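Local coordinates for protein putative poly(3-hydroxybutyrate) depolymerase LpqC (Bordetella parapertussis 12822, PDB 3D0K) that probably hydrolyses ester bonds, perhaps those of poly(3-hydroxybutyrate), as a serine hydrolase with an alpha-beta-alpha sandwich fold, at residues Gln264-Ile269 / Gln274-Val279. Sequence-based numbering, arbitrary orientation.
Sequences QVVPGI and QAMSQV
V266 and I269 meet A275, M276 and V279 in a buried, wholly apolar contact where the last strand of the central sheet, 262-266, turns back into the helix 273-286 that follows it. A type II beta turn from V266 to I269, with G268 at positive phi, presents both of its end residues to the helix. V266 lies opposite V279, and the two valines meet end-on, methyl against methyl: CG2 of V266 stands 3.8 Å from CG1 of V279. With its CG1 anti to the backbone N (chi1 -171°), V266 can send CG2 toward the selenium as well, 4.1 Å from SE of M276. One turn earlier on the helix, A275 receives the CG2 branch of I269, which sits 3.7 Å from CB of A275 and 3.6 Å from SE of M276. The selenomethionine chain is bent at both chi2 (-69°) and chi3 (-78°), and this doubled bend brings SE across to the methyl groups of V266 and I269. L211 on the neighbouring strand touches both V266 and M276, while L295 and L298 of helix 292-298 pack on V279 and A275, respectively. The G268 amide is hydrogen-bonded to OD1 of D214, tying the turn to the loop after strand 209-213. The intervening loop carries H271, which probably forms a Ser-His-Asp triad with S148 and D216, consistent with an alpha/beta-hydrolase. No hydrogen bond passes between 264-269 and 274-279; what they share directly is apolar contact alone, dispersion and shape fit between methyl groups and selenium.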
ATOM      1  N   GLN A 264     -13.721  -5.219   4.031  1.00 18.82           N
ATOM      2  CA  GLN A 264     -14.218  -4.521   5.217  1.00 18.63           C
ATOM      3  C   GLN A 264     -14.842  -3.205   4.792  1.00 19.54           C
ATOM      4  O   GLN A 264     -14.141  -2.303   4.363  1.00 19.80           O
ATOM      5  CB  GLN A 264     -13.051  -4.295   6.215  1.00 20.21           C
ATOM      6  CG  GLN A 264     -13.462  -3.414   7.394  1.00 20.79           C
ATOM      7  CD  GLN A 264     -14.472  -4.095   8.293  1.00 29.50           C
ATOM      8  OE1 GLN A 264     -15.660  -3.705   8.365  1.00 30.55           O
ATOM      9  NE2 GLN A 264     -14.011  -5.115   9.001  1.00 26.31           N
ATOM     10  N   VAL A 265     -16.173  -3.100   4.832  1.00 19.61           N
ATOM     11  CA  VAL A 265     -16.818  -1.869   4.449  1.00 20.63           C
ATOM     12  C   VAL A 265     -16.761  -0.904   5.617  1.00 20.82           C
ATOM     13  O   VAL A 265     -17.044  -1.285   6.749  1.00 22.57           O
ATOM     14  CB  VAL A 265     -18.282  -2.137   4.073  1.00 21.71           C
ATOM     15  CG1 VAL A 265     -18.989  -0.833   3.674  1.00 23.25           C
ATOM     16  CG2 VAL A 265     -18.309  -3.182   2.922  1.00 21.92           C
ATOM     17  N   VAL A 266     -16.410   0.341   5.354  1.00 20.46           N
ATOM     18  CA  VAL A 266     -16.470   1.397   6.369  1.00 20.22           C
ATOM     19  C   VAL A 266     -17.755   2.259   6.204  1.00 21.43           C
ATOM     20  O   VAL A 266     -17.881   3.028   5.255  1.00 20.28           O
ATOM     21  CB  VAL A 266     -15.196   2.269   6.347  1.00 20.32           C
ATOM     22  CG1 VAL A 266     -15.169   3.216   7.545  1.00 20.02           C
ATOM     23  CG2 VAL A 266     -13.945   1.414   6.376  1.00 18.73           C
ATOM     24  N   PRO A 267     -18.710   2.143   7.154  1.00 23.16           N
ATOM     25  CA  PRO A 267     -19.944   2.893   6.976  1.00 23.99           C
ATOM     26  C   PRO A 267     -19.741   4.403   7.179  1.00 24.95           C
ATOM     27  O   PRO A 267     -19.108   4.846   8.171  1.00 25.26           O
ATOM     28  CB  PRO A 267     -20.903   2.294   8.030  1.00 25.14           C
ATOM     29  CG  PRO A 267     -20.107   1.326   8.868  1.00 24.67           C
ATOM     30  CD  PRO A 267     -18.674   1.369   8.407  1.00 23.93           C
ATOM     31  N   GLY A 268     -20.238   5.172   6.217  1.00 25.04           N
ATOM     32  CA  GLY A 268     -20.275   6.635   6.316  1.00 25.84           C
ATOM     33  C   GLY A 268     -18.986   7.384   5.988  1.00 26.24           C
ATOM     34  O   GLY A 268     -18.914   8.580   6.199  1.00 28.12           O
ATOM     35  N   ILE A 269     -17.973   6.701   5.475  1.00 23.91           N
ATOM     36  CA  ILE A 269     -16.720   7.328   5.119  1.00 22.72           C
ATOM     37  C   ILE A 269     -16.598   7.233   3.612  1.00 23.26           C
ATOM     38  O   ILE A 269     -16.953   6.212   3.042  1.00 22.94           O
ATOM     39  CB  ILE A 269     -15.517   6.637   5.808  1.00 22.57           C
ATOM     40  CG1 ILE A 269     -15.623   6.717   7.353  1.00 21.73           C
ATOM     41  CG2 ILE A 269     -14.176   7.267   5.401  1.00 20.72           C
ATOM     42  CD1 ILE A 269     -15.859   8.181   7.889  1.00 20.44           C
ATOM     43  N   GLN A 274      -7.242  10.468   5.226  1.00 21.54           N
ATOM     44  CA  GLN A 274      -7.046  10.655   6.675  1.00 22.13           C
ATOM     45  C   GLN A 274      -8.034   9.811   7.497  1.00 21.66           C
ATOM     46  O   GLN A 274      -7.629   9.156   8.445  1.00 21.64           O
ATOM     47  CB  GLN A 274      -7.248  12.123   7.050  1.00 22.53           C
ATOM     48  CG  GLN A 274      -6.985  12.333   8.537  1.00 27.43           C
ATOM     49  CD  GLN A 274      -6.758  13.758   8.911  1.00 32.95           C
ATOM     50  OE1 GLN A 274      -6.166  14.039   9.965  1.00 36.79           O
ATOM     51  NE2 GLN A 274      -7.222  14.680   8.071  1.00 31.71           N
ATOM     52  N   ALA A 275      -9.333   9.865   7.165  1.00 21.48           N
ATOM     53  CA  ALA A 275     -10.316   9.036   7.875  1.00 20.17           C
ATOM     54  C   ALA A 275      -9.972   7.548   7.705  1.00 20.11           C
ATOM     55  O   ALA A 275     -10.087   6.786   8.641  1.00 19.25           O
ATOM     56  CB  ALA A 275     -11.730   9.285   7.359  1.00 19.93           C
HETATM   57  N   MSE A 276      -9.595   7.137   6.492  1.00 18.71           N
HETATM   58  CA  MSE A 276      -9.366   5.733   6.219  1.00 19.45           C
HETATM   59  C   MSE A 276      -8.091   5.267   6.958  1.00 18.72           C
HETATM   60  O   MSE A 276      -8.033   4.128   7.442  1.00 19.47           O
HETATM   61  CB  MSE A 276      -9.267   5.435   4.717  1.00 19.35           C
HETATM   62  CG  MSE A 276     -10.568   5.764   3.932  1.00 21.09           C
HETATM   63 SE   MSE A 276     -12.044   4.489   4.446  0.75 28.84          SE
HETATM   64  CE  MSE A 276     -11.373   2.999   3.351  1.00 22.99           C
ATOM     65  N   SER A 277      -7.105   6.159   7.070  1.00 17.72           N
ATOM     66  CA  SER A 277      -5.925   5.924   7.908  1.00 18.69           C
ATOM     67  C   SER A 277      -6.299   5.651   9.382  1.00 18.50           C
ATOM     68  O   SER A 277      -5.778   4.712   9.986  1.00 18.15           O
ATOM     69  CB  SER A 277      -4.919   7.094   7.835  1.00 17.84           C
ATOM     70  OG  SER A 277      -4.370   7.218   6.536  1.00 18.24           O
ATOM     71  N   GLN A 278      -7.157   6.475   9.963  1.00 18.62           N
ATOM     72  CA  GLN A 278      -7.504   6.334  11.369  1.00 18.73           C
ATOM     73  C   GLN A 278      -8.392   5.105  11.629  1.00 18.98           C
ATOM     74  O   GLN A 278      -8.306   4.460  12.682  1.00 19.50           O
ATOM     75  CB  GLN A 278      -8.148   7.634  11.869  1.00 20.67           C
ATOM     76  CG  GLN A 278      -7.244   8.850  11.672  1.00 24.32           C
ATOM     77  CD  GLN A 278      -7.316   9.834  12.814  1.00 37.56           C
ATOM     78  OE1 GLN A 278      -8.357  10.460  13.061  1.00 40.81           O
ATOM     79  NE2 GLN A 278      -6.189   9.993  13.528  1.00 43.53           N
ATOM     80  N   VAL A 279      -9.220   4.768  10.651  1.00 18.39           N
ATOM     81  CA  VAL A 279     -10.016   3.543  10.721  1.00 18.33           C
ATOM     82  C   VAL A 279      -9.124   2.323  10.669  1.00 18.09           C
ATOM     83  O   VAL A 279      -9.327   1.378  11.385  1.00 18.29           O
ATOM     84  CB  VAL A 279     -11.062   3.537   9.607  1.00 19.51           C
ATOM     85  CG1 VAL A 279     -11.673   2.148   9.395  1.00 20.28           C
ATOM     86  CG2 VAL A 279     -12.113   4.645   9.891  1.00 16.07           C
TER